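Local coordinates for methyltransferase (Streptomyces regensis, PDB 5N5D) that transfers a methyl group from S-adenosylmethionine to an oxygen of its substrate, as the O-methyltransferase TomG of tomaymycin biosynthesis, at the interface of chains A and B. Coordinates in Å, arbitrary orientation; residue numbers count along the deposited sequence, not the author numbering. Chains: chain A/B, Methyltransferase.

Contact 1: the interface of chains A and B. Residues chain A 205-206, 221; chain B 21-22, 51-52, 55.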
# COMPACT_ATOMS: atom_id res chain seq x y z
N ALA A 205 3.27 4.80 -11.05
CA ALA A 205 2.62 5.13 -9.78
C ALA A 205 1.15 4.72 -9.77
O ALA A 205 0.56 4.36 -10.79
CB ALA A 205 2.74 6.63 -9.49
N THR A 206 0.58 4.75 -8.57
CA THR A 206 -0.85 4.63 -8.37
C THR A 206 -1.24 5.49 -7.18
O THR A 206 -0.42 5.82 -6.33
CB THR A 206 -1.27 3.16 -8.15
OG1 THR A 206 -2.69 3.04 -8.30
CG2 THR A 206 -0.87 2.66 -6.76
N LEU A 221 1.64 6.27 -4.42
CA LEU A 221 2.83 5.44 -4.32
C LEU A 221 3.46 5.37 -5.70
O LEU A 221 2.82 4.93 -6.66
CB LEU A 221 2.49 4.05 -3.80
CG LEU A 221 3.71 3.18 -3.46
CD1 LEU A 221 3.35 2.16 -2.40
CD2 LEU A 221 4.26 2.48 -4.70
N LEU B 21 -2.47 7.90 -14.16
CA LEU B 21 -1.45 7.01 -13.62
C LEU B 21 -1.52 5.57 -14.12
O LEU B 21 -0.50 4.88 -14.06
CB LEU B 21 -1.54 6.99 -12.09
CG LEU B 21 -1.35 8.32 -11.38
CD1 LEU B 21 -1.34 8.10 -9.87
CD2 LEU B 21 -0.09 9.03 -11.82
N VAL B 22 -2.67 5.09 -14.59
CA VAL B 22 -2.85 3.66 -14.86
C VAL B 22 -3.31 3.47 -16.30
O VAL B 22 -4.39 3.94 -16.67
CB VAL B 22 -3.84 3.01 -13.89
CG1 VAL B 22 -3.88 1.50 -14.09
CG2 VAL B 22 -3.48 3.34 -12.45
N LYS B 51 -2.75 -1.84 -10.11
CA LYS B 51 -1.46 -1.16 -10.22
C LYS B 51 -0.70 -1.24 -8.91
O LYS B 51 0.52 -1.44 -8.90
CB LYS B 51 -1.69 0.29 -10.66
CG LYS B 51 -0.41 1.07 -10.96
CD LYS B 51 0.29 0.59 -12.22
CE LYS B 51 1.54 1.42 -12.55
NZ LYS B 51 1.25 2.79 -13.08
N LEU B 52 -1.41 -1.12 -7.78
CA LEU B 52 -0.74 -1.23 -6.49
C LEU B 52 -0.13 -2.62 -6.31
O LEU B 52 1.02 -2.74 -5.85
CB LEU B 52 -1.72 -0.93 -5.35
CG LEU B 52 -1.11 -1.00 -3.94
CD1 LEU B 52 0.10 -0.09 -3.80
CD2 LEU B 52 -2.13 -0.67 -2.88
N LEU B 55 3.01 -2.72 -8.28
CA LEU B 55 4.10 -1.95 -7.68
C LEU B 55 4.66 -2.65 -6.44
O LEU B 55 5.87 -2.64 -6.22
CB LEU B 55 3.62 -0.55 -7.34
CG LEU B 55 3.24 0.29 -8.56
CD1 LEU B 55 2.55 1.57 -8.14
CD2 LEU B 55 4.46 0.61 -9.41
O HOH W 1 2.12 5.94 -13.42
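Bends at chi2 (70°) and chi4 (-74°) turn the side chain of B:Lys51, which leaves helix 47-60 toward strand 203-211 of chain A, along the backbone of A:Ala205 and A:Thr206. Its ammonium group NZ donates a hydrogen bond of 2.9 Å to the carbonyl O of A:Ala205, arriving tilted from the carbonyl plane with a C=O...N angle of 135°. The aliphatic part of the lysine is used as well. B:Lys51 CG packs 3.6 Å from CB of A:Thr206, the two side chains running past each other in opposite directions. One residue thus offers both methylene packing to A:Thr206 and a polar partner to the A:Ala205 backbone.

The branches of A:Thr206 divide their neighbours. Its hydroxyl OG1 lies beside the methylene CB of B:Lys51, while the methyl CG2 points at the helix, 3.8 Å from CD1 of B:Leu55 and close to the backbone of B:Leu52. B:Leu55 CD1 is the shared apolar tip of this patch: besides that methyl it meets CA of A:Ala205 and, 3.9 Å away, CD2 of A:Leu221 on the neighbouring strand 217-224. A:Leu221 crosses B:Leu52 at about a right angle, a looser meeting of their CD1 methyls. From the other flank, the last residue of helix 6-21 closes in, B:Leu21 setting its CD1 3.8 Å from CA of A:Thr206.

A water bridges the chains beside the lysine: the O of water 1 lies 2.9 Å from the amide N of A:Ala205, so both backbone polar groups of this alanine have partners, and its contact with the lysine ammonium is weak. The same water reaches chain B at the helix end, its O 2.9 Å from the carbonyl O of B:Leu21.

Contact 2: the interface of chains A and B. Residues chain A 209, 216; chain B 9-10, 13-14, 17, 212.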
# COMPACT_ATOMS: atom_id res chain seq x y z
N GLN A 209 -7.37 5.90 -2.55
CA GLN A 209 -8.22 6.62 -1.60
C GLN A 209 -8.47 5.75 -0.37
O GLN A 209 -8.74 4.55 -0.49
CB GLN A 209 -9.56 6.98 -2.24
CG GLN A 209 -9.50 7.76 -3.55
CD GLN A 209 -10.90 7.96 -4.16
OE1 GLN A 209 -11.72 8.70 -3.62
NE2 GLN A 209 -11.16 7.29 -5.27
N TYR A 216 -11.60 10.79 5.18
CA TYR A 216 -11.42 10.48 3.77
C TYR A 216 -10.22 11.23 3.21
O TYR A 216 -10.16 12.47 3.29
CB TYR A 216 -12.70 10.86 3.02
CG TYR A 216 -12.61 10.89 1.51
CD1 TYR A 216 -12.21 9.77 0.79
CD2 TYR A 216 -13.00 12.02 0.80
CE1 TYR A 216 -12.16 9.80 -0.60
CE2 TYR A 216 -12.95 12.05 -0.58
CZ TYR A 216 -12.54 10.94 -1.27
OH TYR A 216 -12.50 10.97 -2.65
N ARG B 9 -18.30 10.93 -5.60
CA ARG B 9 -16.99 11.55 -5.39
C ARG B 9 -15.88 10.50 -5.43
O ARG B 9 -14.85 10.69 -6.08
CB ARG B 9 -16.98 12.30 -4.06
CG ARG B 9 -15.72 13.10 -3.80
CD ARG B 9 -15.81 13.90 -2.52
NE ARG B 9 -16.71 15.05 -2.65
CZ ARG B 9 -17.93 15.13 -2.12
NH1 ARG B 9 -18.43 14.14 -1.39
NH2 ARG B 9 -18.65 16.23 -2.31
N TRP B 10 -16.09 9.39 -4.72
CA TRP B 10 -15.11 8.31 -4.73
C TRP B 10 -14.85 7.81 -6.14
O TRP B 10 -13.70 7.60 -6.53
CB TRP B 10 -15.59 7.18 -3.83
CG TRP B 10 -15.71 7.55 -2.39
CD1 TRP B 10 -15.21 8.66 -1.78
CD2 TRP B 10 -16.37 6.80 -1.37
NE1 TRP B 10 -15.51 8.64 -0.44
CE2 TRP B 10 -16.23 7.51 -0.17
CE3 TRP B 10 -17.06 5.58 -1.37
CZ2 TRP B 10 -16.75 7.04 1.03
CZ3 TRP B 10 -17.59 5.13 -0.18
CH2 TRP B 10 -17.43 5.86 1.00
N VAL B 13 -12.87 10.59 -8.21
CA VAL B 13 -11.46 10.70 -7.84
C VAL B 13 -10.66 9.52 -8.39
O VAL B 13 -9.55 9.69 -8.90
CB VAL B 13 -11.34 10.82 -6.31
CG1 VAL B 13 -9.88 10.74 -5.87
CG2 VAL B 13 -11.94 12.13 -5.83
N ASP B 14 -11.22 8.31 -8.33
CA ASP B 14 -10.56 7.14 -8.91
C ASP B 14 -10.42 7.28 -10.42
O ASP B 14 -9.36 6.95 -10.99
CB ASP B 14 -11.36 5.87 -8.59
CG ASP B 14 -10.66 4.95 -7.59
OD1 ASP B 14 -9.66 5.36 -6.97
OD2 ASP B 14 -11.14 3.81 -7.43
N PHE B 17 -7.48 9.88 -10.91
CA PHE B 17 -6.15 9.35 -10.67
C PHE B 17 -5.77 8.32 -11.73
O PHE B 17 -4.66 8.35 -12.29
CB PHE B 17 -6.07 8.69 -9.29
CG PHE B 17 -6.07 9.65 -8.13
CD1 PHE B 17 -5.46 10.89 -8.21
CD2 PHE B 17 -6.68 9.29 -6.94
CE1 PHE B 17 -5.46 11.75 -7.13
CE2 PHE B 17 -6.68 10.14 -5.86
CZ PHE B 17 -6.08 11.37 -5.96
N GLY B 212 -13.35 4.01 -3.48
CA GLY B 212 -13.12 4.19 -4.90
C GLY B 212 -14.30 3.66 -5.69
O GLY B 212 -15.42 3.60 -5.19
O HOH W 2 -8.96 4.02 -4.18
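Strand 203-211 of chain A and the loop that follows it, ahead of strand 217-224, meet one side of helix 6-21 of chain B. A:Gln209 from the strand and A:Tyr216 from the loop face B:Trp10, B:Val13 and B:Asp14, residues that share one face of that helix within about a turn.

The carboxamide of A:Gln209 is gripped at both ends. Its NE2 gives one N-H to the main-chain O of B:Trp10 at 2.8 Å, almost straight (178° at H), in the carbonyl plane and on a lone pair. The other goes to the carboxylate OD1 of B:Asp14 at 3.0 Å. Both acceptors lie in the amide plane, yet OD1 is met from above the carboxylate, whose plane is turned 71° from the amide. On the oxygen end, the phenol OH of A:Tyr216 donates to OE1 over 2.6 Å; this bond within chain A helps to settle which way round the amide sits. Beneath, B:Val13 presses its CG1 to 3.4 Å from the amide carbon CD. A leucine in place of A:Gln209 would probably leave the B:Trp10 carbonyl and B:Asp14 without this donor and the A:Tyr216 hydroxyl without its acceptor OE1.

Swung away from its own backbone N (chi1 168°), the ring of A:Tyr216 turns one face to the pyrrole part of B:Trp10, where NE1 stands 3.5 Å above the tyrosine plane, offset toward the rim. Its hydroxyl also touches CG2 of B:Val13. Water joins the chains too, linking the backbone N of A:Gln209 to OD1 of B:Asp14, with the O of water 2 lying 3.2 Å from that carboxylate oxygen.

About 14 Å separates the C-alpha centres of contact 1 and contact 2, which share two elements: strand 203-211 of chain A and helix 6-21 of chain B. The helix end lies at contact 1 and its earlier turns at contact 2, so strand and helix are matched along much of their length. Helix 47-60 adds a second support at contact 1, with more apolar packing, whereas contact 2 relies on side-chain hydrogen bonding and aromatic packing. Two-fold symmetry repeats both with the chains exchanged, giving reciprocal clasping by the N-terminal helices, consistent with a dimer, although the coordinates alone do not prove one in solution.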